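Local coordinates for aspartate--tRNA(Asp/Asn) ligase (Sulfolobus tokodaii, PDB 1WYD), which attaches L-aspartate to tRNA(Asp) and probably also to tRNA(Asn), first activating the amino acid with ATP to form aspartyl-AMP, at residues Y191-A196 against E381-W386; L346-L351 against L404-T409; G400-M405 against Q412-I417. All blocks are in the same frame, centred on the assembly; numbering follows the deposited sequence.

Interaction 1: Y191-A196 against E381-W386; sequences YKELMA and EFFLKW
Leu194 lays its two methyl groups against one face of the Trp386 indole, the two side chains crossing at about a right angle. CD1 stands over the five-membered ring, 3.8 Å from its centroid and only 8° off the normal, a CH-pi contact. CD2 sits beside the root of the same side chain, 3.6 Å from Trp386 CG and about as near its CB. With CG anti to its own carbonyl carbon (chi1 -67°), Leu194 carries both methyls from helix 189-199 to the indole. The other face of the indole is covered by Lys385 CD, so the ring is sandwiched between its sequence neighbour and the helix. Its NE1 makes a weak, bent hydrogen bond to Phe382 O (2.8 Å), which may help set the turn of the indole, though the packing on both faces is the firmer restraint. A phenylalanine in place of Trp386 would probably leave Phe382 O without this donor and Leu194 with less ring to lie on. The contact joins the helix whose first turn is the predicted aspartate region (189-192), in the class II synthetase catalytic domain, to the short helix 381-384 and the 3-10 turn after it. Val122 of the second subunit packs on both Leu194 and Trp386, placing the pair at the dimer interface. Glu193 meets Phe383 differently: OE2 approaches the ring edge near its plane, 3.8 Å from CZ, with carboxylate and ring planes 78° apart. The acid's hydrogen bonds lie elsewhere, OE1 to His394 and OE2 to Gln189, while Phe329 makes an edge-to-face contact with Phe383.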
loop_
_atom_site.group_PDB
_atom_site.type_symbol
_atom_site.label_atom_id
_atom_site.label_comp_id
_atom_site.label_asym_id
_atom_site.label_seq_id
_atom_site.Cartn_x
_atom_site.Cartn_y
_atom_site.Cartn_z
ATOM N N TYR B 191 -15.724 -2.758 -3.321
ATOM C CA TYR B 191 -15.326 -1.365 -3.172
ATOM C C TYR B 191 -14.575 -0.814 -4.380
ATOM O O TYR B 191 -14.766 0.363 -4.734
ATOM C CB TYR B 191 -14.580 -1.163 -1.874
ATOM C CG TYR B 191 -15.506 -1.387 -0.665
ATOM C CD1 TYR B 191 -15.555 -2.631 -0.020
ATOM C CD2 TYR B 191 -16.363 -0.379 -0.214
ATOM C CE1 TYR B 191 -16.408 -2.858 1.077
ATOM C CE2 TYR B 191 -17.223 -0.590 0.873
ATOM C CZ TYR B 191 -17.240 -1.840 1.509
ATOM O OH TYR B 191 -18.082 -2.077 2.578
ATOM N N LYS B 192 -13.773 -1.654 -5.031
ATOM C CA LYS B 192 -12.974 -1.195 -6.160
ATOM C C LYS B 192 -13.870 -1.064 -7.381
ATOM O O LYS B 192 -13.682 -0.170 -8.199
ATOM C CB LYS B 192 -11.744 -2.099 -6.404
ATOM C CG LYS B 192 -12.057 -3.494 -6.839
ATOM C CD LYS B 192 -10.824 -4.375 -6.862
ATOM C CE LYS B 192 -11.160 -5.686 -7.594
ATOM N NZ LYS B 192 -10.051 -6.638 -7.687
ATOM N N GLU B 193 -14.894 -1.913 -7.467
ATOM C CA GLU B 193 -15.912 -1.747 -8.504
ATOM C C GLU B 193 -16.584 -0.408 -8.318
ATOM O O GLU B 193 -16.743 0.346 -9.278
ATOM C CB GLU B 193 -16.946 -2.862 -8.456
ATOM C CG GLU B 193 -16.361 -4.250 -8.688
ATOM C CD GLU B 193 -17.413 -5.275 -9.089
ATOM O OE1 GLU B 193 -18.254 -4.974 -9.971
ATOM O OE2 GLU B 193 -17.377 -6.408 -8.551
ATOM N N LEU B 194 -16.955 -0.114 -7.069
ATOM C CA LEU B 194 -17.597 1.136 -6.720
ATOM C C LEU B 194 -16.748 2.332 -7.110
ATOM O O LEU B 194 -17.270 3.304 -7.684
ATOM C CB LEU B 194 -17.901 1.211 -5.199
ATOM C CG LEU B 194 -18.959 0.227 -4.664
ATOM C CD1 LEU B 194 -19.454 0.677 -3.313
ATOM C CD2 LEU B 194 -20.125 0.032 -5.630
ATOM N N MET B 195 -15.469 2.278 -6.742
ATOM C CA MET B 195 -14.549 3.369 -7.009
ATOM C C MET B 195 -14.226 3.420 -8.494
ATOM O O MET B 195 -13.875 4.476 -8.997
ATOM C CB MET B 195 -13.250 3.225 -6.219
ATOM C CG MET B 195 -13.419 3.315 -4.730
ATOM S SD MET B 195 -13.899 4.925 -4.221
ATOM C CE MET B 195 -12.360 5.770 -4.352
ATOM N N ALA B 196 -14.341 2.293 -9.196
ATOM C CA ALA B 196 -14.241 2.345 -10.649
ATOM C C ALA B 196 -15.468 3.084 -11.195
ATOM O O ALA B 196 -15.420 3.681 -12.295
ATOM C CB ALA B 196 -14.146 0.965 -11.220
ATOM N N GLU B 381 -28.305 -6.838 -0.782
ATOM C CA GLU B 381 -28.767 -5.483 -1.092
ATOM C C GLU B 381 -27.609 -4.490 -0.999
ATOM O O GLU B 381 -27.518 -3.580 -1.829
ATOM C CB GLU B 381 -29.925 -5.062 -0.167
ATOM C CG GLU B 381 -30.806 -3.907 -0.649
ATOM C CD GLU B 381 -30.987 -3.823 -2.166
ATOM O OE1 GLU B 381 -31.314 -4.850 -2.812
ATOM O OE2 GLU B 381 -30.833 -2.716 -2.726
ATOM N N PHE B 382 -26.727 -4.696 -0.011
ATOM C CA PHE B 382 -25.520 -3.888 0.174
ATOM C C PHE B 382 -24.605 -3.840 -1.072
ATOM O O PHE B 382 -23.814 -2.899 -1.234
ATOM C CB PHE B 382 -24.734 -4.379 1.391
ATOM C CG PHE B 382 -23.944 -5.633 1.136
ATOM C CD1 PHE B 382 -24.572 -6.888 1.147
ATOM C CD2 PHE B 382 -22.575 -5.570 0.886
ATOM C CE1 PHE B 382 -23.859 -8.060 0.909
ATOM C CE2 PHE B 382 -21.836 -6.737 0.658
ATOM C CZ PHE B 382 -22.480 -7.986 0.670
ATOM N N PHE B 383 -24.726 -4.847 -1.934
ATOM C CA PHE B 383 -23.967 -4.910 -3.173
ATOM C C PHE B 383 -24.813 -4.465 -4.371
ATOM O O PHE B 383 -24.346 -3.730 -5.236
ATOM C CB PHE B 383 -23.451 -6.349 -3.368
ATOM C CG PHE B 383 -22.402 -6.520 -4.452
ATOM C CD1 PHE B 383 -21.101 -6.944 -4.114
ATOM C CD2 PHE B 383 -22.724 -6.350 -5.796
ATOM C CE1 PHE B 383 -20.118 -7.146 -5.092
ATOM C CE2 PHE B 383 -21.758 -6.544 -6.787
ATOM C CZ PHE B 383 -20.448 -6.948 -6.433
ATOM N N LEU B 384 -26.054 -4.924 -4.420
ATOM C CA LEU B 384 -26.977 -4.611 -5.505
ATOM C C LEU B 384 -27.343 -3.141 -5.676
ATOM O O LEU B 384 -27.396 -2.644 -6.814
ATOM C CB LEU B 384 -28.250 -5.422 -5.335
ATOM C CG LEU B 384 -28.058 -6.934 -5.407
ATOM C CD1 LEU B 384 -29.355 -7.593 -4.912
ATOM C CD2 LEU B 384 -27.719 -7.356 -6.834
ATOM N N LYS B 385 -27.555 -2.448 -4.557
ATOM C CA LYS B 385 -28.113 -1.088 -4.557
ATOM C C LYS B 385 -27.359 -0.096 -5.424
ATOM O O LYS B 385 -27.976 0.768 -6.054
ATOM C CB LYS B 385 -28.167 -0.509 -3.133
ATOM C CG LYS B 385 -26.794 -0.243 -2.534
ATOM C CD LYS B 385 -26.822 0.963 -1.608
ATOM C CE LYS B 385 -26.893 0.519 -0.157
ATOM N NZ LYS B 385 -26.712 1.714 0.702
ATOM N N TRP B 386 -26.028 -0.195 -5.414
ATOM C CA TRP B 386 -25.175 0.776 -6.084
ATOM C C TRP B 386 -25.411 0.785 -7.586
ATOM O O TRP B 386 -25.251 1.816 -8.219
ATOM C CB TRP B 386 -23.709 0.498 -5.788
ATOM C CG TRP B 386 -23.429 0.357 -4.349
ATOM C CD1 TRP B 386 -23.136 -0.798 -3.676
ATOM C CD2 TRP B 386 -23.411 1.414 -3.376
ATOM N NE1 TRP B 386 -22.950 -0.523 -2.341
ATOM C CE2 TRP B 386 -23.104 0.826 -2.128
ATOM C CE3 TRP B 386 -23.621 2.803 -3.435
ATOM C CZ2 TRP B 386 -23.015 1.566 -0.955
ATOM C CZ3 TRP B 386 -23.538 3.548 -2.256
ATOM C CH2 TRP B 386 -23.232 2.925 -1.036
#

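Interaction 2: L346-L351 against L404-T409; sequences LIYKFL and LMVMLT
Tyr348 and Leu351 flank the tight turn between strands 343-348 and 351-358, a beta hairpin of the antiparallel class II catalytic sheet, and pack on helix 401-409. The hairpin closes through paired backbone bonds, Tyr348 N to Leu351 O and Leu351 N to Tyr348 O, each 2.9 Å. Across to the helix the contacts are apolar and aromatic. Met407 lies over one face of the Tyr348 ring: its CB is 3.9 Å from the ring centroid, 13° off the normal, in a CH-pi contact, and its CA comes 3.8 Å from Tyr348 CE1. From there the thioether chain runs extended past CD2, bringing SD obliquely to 5.1 Å from the centroid, a Met-aromatic contact. Lys349 CG covers the opposite face. With CG anti to the backbone N (chi1 171°), the tyrosine ring reaches from the strand to the helix backbone at Met407. Methyl packing completes the contact: Leu351 and Val406 meet tip to tip, CD2 to CG2 at 3.9 Å.

The polar bonds go to other residues: Tyr266 OH is hydrogen-bonded to both Tyr348 OH and Met407 O, linking ring and helix through a third residue. Within residues 404-409, Thr409 OG1 donates to Met405 O over 2.6 Å, approaching from above the carbonyl plane, 42° out of it.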
loop_
_atom_site.group_PDB
_atom_site.type_symbol
_atom_site.label_atom_id
_atom_site.label_comp_id
_atom_site.label_asym_id
_atom_site.label_seq_id
_atom_site.Cartn_x
_atom_site.Cartn_y
_atom_site.Cartn_z
ATOM N N LEU B 346 -4.511 -16.390 -14.376
ATOM C CA LEU B 346 -3.143 -16.461 -14.874
ATOM C C LEU B 346 -2.350 -17.449 -14.048
ATOM O O LEU B 346 -2.190 -17.263 -12.833
ATOM C CB LEU B 346 -2.430 -15.101 -14.887
ATOM C CG LEU B 346 -0.982 -15.133 -15.427
ATOM C CD1 LEU B 346 -0.898 -15.574 -16.942
ATOM C CD2 LEU B 346 -0.277 -13.831 -15.237
ATOM N N ILE B 347 -1.859 -18.490 -14.726
ATOM C CA ILE B 347 -0.997 -19.508 -14.129
ATOM C C ILE B 347 0.463 -19.315 -14.482
ATOM O O ILE B 347 0.818 -19.113 -15.675
ATOM C CB ILE B 347 -1.415 -20.917 -14.592
ATOM C CG1 ILE B 347 -2.941 -21.074 -14.598
ATOM C CG2 ILE B 347 -0.685 -22.005 -13.775
ATOM C CD1 ILE B 347 -3.573 -21.164 -13.200
ATOM N N TYR B 348 1.310 -19.414 -13.462
ATOM C CA TYR B 348 2.743 -19.635 -13.646
ATOM C C TYR B 348 3.153 -21.043 -13.243
ATOM O O TYR B 348 3.145 -21.377 -12.053
ATOM C CB TYR B 348 3.561 -18.628 -12.841
ATOM C CG TYR B 348 5.036 -18.942 -12.836
ATOM C CD1 TYR B 348 5.664 -19.438 -11.700
ATOM C CD2 TYR B 348 5.806 -18.747 -13.978
ATOM C CE1 TYR B 348 7.026 -19.721 -11.698
ATOM C CE2 TYR B 348 7.158 -19.031 -13.975
ATOM C CZ TYR B 348 7.760 -19.506 -12.828
ATOM O OH TYR B 348 9.119 -19.788 -12.838
ATOM N N LYS B 349 3.558 -21.837 -14.234
ATOM C CA LYS B 349 3.745 -23.305 -14.128
ATOM C C LYS B 349 2.533 -24.058 -13.567
ATOM O O LYS B 349 1.642 -24.435 -14.305
ATOM C CB LYS B 349 5.045 -23.663 -13.388
ATOM C CG LYS B 349 6.282 -23.106 -14.086
ATOM C CD LYS B 349 7.586 -23.697 -13.580
ATOM C CE LYS B 349 8.727 -22.870 -14.163
ATOM N NZ LYS B 349 10.093 -23.208 -13.667
ATOM N N PHE B 350 2.471 -24.260 -12.257
ATOM C CA PHE B 350 1.282 -24.851 -11.648
ATOM C C PHE B 350 0.729 -23.991 -10.514
ATOM O O PHE B 350 0.045 -24.501 -9.623
ATOM C CB PHE B 350 1.594 -26.263 -11.122
ATOM C CG PHE B 350 2.689 -26.294 -10.086
ATOM C CD1 PHE B 350 4.007 -26.544 -10.466
ATOM C CD2 PHE B 350 2.404 -26.051 -8.740
ATOM C CE1 PHE B 350 5.049 -26.547 -9.523
ATOM C CE2 PHE B 350 3.418 -26.042 -7.794
ATOM C CZ PHE B 350 4.756 -26.292 -8.187
ATOM N N LEU B 351 1.009 -22.697 -10.532
ATOM C CA LEU B 351 0.498 -21.829 -9.467
ATOM C C LEU B 351 -0.393 -20.728 -10.034
ATOM O O LEU B 351 -0.064 -20.125 -11.064
ATOM C CB LEU B 351 1.668 -21.237 -8.679
ATOM C CG LEU B 351 1.431 -20.438 -7.391
ATOM C CD1 LEU B 351 0.839 -21.279 -6.180
ATOM C CD2 LEU B 351 2.756 -19.827 -7.050
ATOM N N LEU B 404 3.126 -14.024 -6.767
ATOM C CA LEU B 404 3.905 -13.360 -7.834
ATOM C C LEU B 404 5.363 -13.440 -7.467
ATOM O O LEU B 404 6.215 -13.554 -8.323
ATOM C CB LEU B 404 3.507 -11.889 -8.007
ATOM C CG LEU B 404 4.467 -10.930 -8.731
ATOM C CD1 LEU B 404 4.620 -11.255 -10.291
ATOM C CD2 LEU B 404 4.054 -9.470 -8.493
ATOM N N MET B 405 5.657 -13.444 -6.171
ATOM C CA MET B 405 7.056 -13.526 -5.794
ATOM C C MET B 405 7.764 -14.856 -6.181
ATOM O O MET B 405 8.970 -14.846 -6.452
ATOM C CB MET B 405 7.229 -13.173 -4.340
ATOM C CG MET B 405 7.053 -11.684 -4.097
ATOM S SD MET B 405 8.484 -10.704 -4.676
ATOM C CE MET B 405 9.855 -11.381 -3.842
ATOM N N VAL B 406 7.004 -15.964 -6.229
ATOM C CA VAL B 406 7.517 -17.257 -6.684
ATOM C C VAL B 406 8.044 -17.153 -8.114
ATOM O O VAL B 406 9.129 -17.666 -8.439
ATOM C CB VAL B 406 6.431 -18.329 -6.675
ATOM C CG1 VAL B 406 6.939 -19.622 -7.299
ATOM C CG2 VAL B 406 5.926 -18.575 -5.241
ATOM N N MET B 407 7.276 -16.482 -8.968
ATOM C CA MET B 407 7.679 -16.236 -10.342
ATOM C C MET B 407 8.909 -15.301 -10.407
ATOM O O MET B 407 9.693 -15.335 -11.360
ATOM C CB MET B 407 6.452 -15.692 -11.127
ATOM C CG MET B 407 6.748 -15.198 -12.518
ATOM S SD MET B 407 5.361 -14.278 -13.219
ATOM C CE MET B 407 5.699 -14.703 -14.928
ATOM N N LEU B 408 9.099 -14.472 -9.397
ATOM C CA LEU B 408 10.225 -13.542 -9.426
ATOM C C LEU B 408 11.469 -13.954 -8.646
ATOM O O LEU B 408 12.475 -13.231 -8.680
ATOM C CB LEU B 408 9.805 -12.133 -8.997
ATOM C CG LEU B 408 8.633 -11.482 -9.719
ATOM C CD1 LEU B 408 8.320 -10.231 -8.957
ATOM C CD2 LEU B 408 9.046 -11.126 -11.178
ATOM N N THR B 409 11.440 -15.096 -7.960
ATOM C CA THR B 409 12.583 -15.476 -7.124
ATOM C C THR B 409 12.956 -16.940 -7.236
ATOM O O THR B 409 14.086 -17.321 -6.973
ATOM C CB THR B 409 12.261 -15.188 -5.647
ATOM O OG1 THR B 409 11.042 -15.872 -5.310
ATOM C CG2 THR B 409 11.949 -13.721 -5.459
#

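Interaction 3: G400-M405 against Q412-I417; sequences GLARLM and QSVKEI. With SO4 (sulfate ion), chain G.
Ile417 packs against Ala402 and Met405, one turn apart on helix 401-409. Its CB carries two branches, and both reach the helix. CG2, anti to the backbone N, lies 3.6 Å from Met405 CB and 4.0 Å from Ala402 CB, bridging the two residues. The other branch leaves through CG1, anti to the carbonyl carbon (chi1 -74°), and ends at CD1, which rests 3.7 Å from Ala402 O and also near Met405 CB. Val414 adds a second apolar contact: its CG2 meets Ala402 CB at 3.8 Å, making this small residue the meeting point of both side chains. On the far side of the segment, Ser413 OG is very close to O4 of a sulfate, probably from the crystallisation liquor, and Val414 N makes a weak hydrogen bond to O3 of the same ion. Phe218 N is another of its donors. Arg403 starts away from segment 412-417; its NH1 is hydrogen-bonded to Glu352 O and its NH2 to Phe218 O. Gly400 is the N-cap of the helix, its O accepting from Leu404 N. This strand-to-helix passage, Gly400 to Arg403, belongs to the predicted ATP site and forms the C-terminal end of class II motif 3, the glycine-rich strand and the start of the helix that carries its arginine.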
loop_
_atom_site.group_PDB
_atom_site.type_symbol
_atom_site.label_atom_id
_atom_site.label_comp_id
_atom_site.label_asym_id
_atom_site.label_seq_id
_atom_site.Cartn_x
_atom_site.Cartn_y
_atom_site.Cartn_z
ATOM N N GLY B 400 -1.905 -12.068 -6.262
ATOM C CA GLY B 400 -1.308 -12.239 -4.972
ATOM C C GLY B 400 0.134 -11.860 -5.020
ATOM O O GLY B 400 0.879 -12.446 -5.785
ATOM N N LEU B 401 0.543 -10.905 -4.182
ATOM C CA LEU B 401 1.916 -10.528 -4.129
ATOM C C LEU B 401 2.852 -11.717 -3.889
ATOM O O LEU B 401 3.763 -11.984 -4.690
ATOM C CB LEU B 401 2.140 -9.380 -3.154
ATOM C CG LEU B 401 3.561 -8.838 -2.942
ATOM C CD1 LEU B 401 4.256 -8.410 -4.316
ATOM C CD2 LEU B 401 3.564 -7.677 -1.953
ATOM N N ALA B 402 2.633 -12.476 -2.846
ATOM C CA ALA B 402 3.619 -13.482 -2.545
ATOM C C ALA B 402 3.641 -14.630 -3.571
ATOM O O ALA B 402 4.695 -15.248 -3.770
ATOM C CB ALA B 402 3.453 -13.995 -1.154
ATOM N N ARG B 403 2.493 -14.910 -4.203
ATOM C CA ARG B 403 2.474 -15.867 -5.275
ATOM C C ARG B 403 3.294 -15.313 -6.450
ATOM O O ARG B 403 4.087 -16.040 -7.032
ATOM C CB ARG B 403 1.050 -16.158 -5.716
ATOM C CG ARG B 403 0.516 -17.418 -5.179
ATOM C CD ARG B 403 -0.906 -17.259 -4.806
ATOM N NE ARG B 403 -1.426 -18.396 -4.058
ATOM C CZ ARG B 403 -2.089 -19.384 -4.633
ATOM N NH1 ARG B 403 -2.274 -19.382 -5.962
ATOM N NH2 ARG B 403 -2.549 -20.381 -3.904
ATOM N N LEU B 404 3.126 -14.024 -6.767
ATOM C CA LEU B 404 3.905 -13.360 -7.834
ATOM C C LEU B 404 5.363 -13.440 -7.467
ATOM O O LEU B 404 6.215 -13.554 -8.323
ATOM C CB LEU B 404 3.507 -11.889 -8.007
ATOM C CG LEU B 404 4.467 -10.930 -8.731
ATOM C CD1 LEU B 404 4.620 -11.255 -10.291
ATOM C CD2 LEU B 404 4.054 -9.470 -8.493
ATOM N N MET B 405 5.657 -13.444 -6.171
ATOM C CA MET B 405 7.056 -13.526 -5.794
ATOM C C MET B 405 7.764 -14.856 -6.181
ATOM O O MET B 405 8.970 -14.846 -6.452
ATOM C CB MET B 405 7.229 -13.173 -4.340
ATOM C CG MET B 405 7.053 -11.684 -4.097
ATOM S SD MET B 405 8.484 -10.704 -4.676
ATOM C CE MET B 405 9.855 -11.381 -3.842
ATOM N N GLN B 412 9.910 -21.635 -3.610
ATOM C CA GLN B 412 8.734 -22.490 -3.657
ATOM C C GLN B 412 7.978 -22.541 -2.315
ATOM O O GLN B 412 7.152 -23.413 -2.108
ATOM C CB GLN B 412 9.144 -23.921 -4.057
ATOM C CG GLN B 412 9.731 -24.078 -5.475
ATOM C CD GLN B 412 8.825 -23.476 -6.553
ATOM O OE1 GLN B 412 7.780 -24.039 -6.870
ATOM N NE2 GLN B 412 9.219 -22.330 -7.101
ATOM N N SER B 413 8.250 -21.621 -1.403
ATOM C CA SER B 413 7.439 -21.574 -0.174
ATOM C C SER B 413 7.042 -20.148 0.182
ATOM O O SER B 413 7.881 -19.247 0.281
ATOM C CB SER B 413 8.146 -22.245 0.996
ATOM O OG SER B 413 7.367 -22.169 2.192
ATOM N N VAL B 414 5.746 -19.956 0.356
ATOM C CA VAL B 414 5.191 -18.675 0.782
ATOM C C VAL B 414 5.661 -18.246 2.179
ATOM O O VAL B 414 5.683 -17.066 2.487
ATOM C CB VAL B 414 3.674 -18.726 0.730
ATOM C CG1 VAL B 414 3.099 -19.425 1.985
ATOM C CG2 VAL B 414 3.117 -17.353 0.531
ATOM N N LYS B 415 6.063 -19.196 3.009
ATOM C CA LYS B 415 6.523 -18.839 4.353
ATOM C C LYS B 415 7.969 -18.457 4.263
ATOM O O LYS B 415 8.549 -17.957 5.202
ATOM C CB LYS B 415 6.368 -20.007 5.327
ATOM C CG LYS B 415 4.984 -20.630 5.349
ATOM C CD LYS B 415 5.109 -22.150 5.593
ATOM C CE LYS B 415 5.429 -22.436 7.046
ATOM N NZ LYS B 415 5.293 -23.890 7.312
ATOM N N GLU B 416 8.562 -18.744 3.122
ATOM C CA GLU B 416 9.894 -18.265 2.857
ATOM C C GLU B 416 9.896 -16.888 2.160
ATOM O O GLU B 416 10.941 -16.251 2.057
ATOM C CB GLU B 416 10.639 -19.294 2.047
ATOM C CG GLU B 416 10.584 -20.677 2.621
ATOM C CD GLU B 416 11.945 -21.312 2.661
ATOM O OE1 GLU B 416 12.775 -21.050 1.730
ATOM O OE2 GLU B 416 12.174 -22.083 3.622
ATOM N N ILE B 417 8.742 -16.423 1.694
ATOM C CA ILE B 417 8.669 -15.112 1.046
ATOM C C ILE B 417 8.149 -14.048 2.024
ATOM O O ILE B 417 8.710 -12.943 2.135
ATOM C CB ILE B 417 7.825 -15.208 -0.266
ATOM C CG1 ILE B 417 8.640 -15.916 -1.366
ATOM C CG2 ILE B 417 7.380 -13.832 -0.755
ATOM C CD1 ILE B 417 7.845 -16.693 -2.439
HETATM S S SO4 G . 4.078 -23.441 1.831
HETATM O O1 SO4 G . 4.716 -24.648 1.312
HETATM O O2 SO4 G . 2.905 -23.827 2.645
HETATM O O3 SO4 G . 3.660 -22.608 0.691
HETATM O O4 SO4 G . 5.048 -22.719 2.659
#

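Following the chain, helix 189-199 comes first, and interaction 1 is not closed until residues 381-386, 185 residues on. Strand 343-348 lies within that span but finds its partner, helix 401-409, beyond it, so interactions 1 and 2 cross, about 31 Å apart between centres. Interaction 3 follows interaction 1 in series and closes a short loop, folding residues 412-417 back on the helix they have just left. Interactions 2 and 3 share Leu404 and Met405, and touch where Val406 CG2 meets Ile417 CD1 at 3.9 Å. Helix 401-409 thus joins the hairpin to the loop that follows it (412-417), while interaction 1 ties helix 189-199 to residues 381-386 in a distant, dimer-facing part of the same catalytic domain.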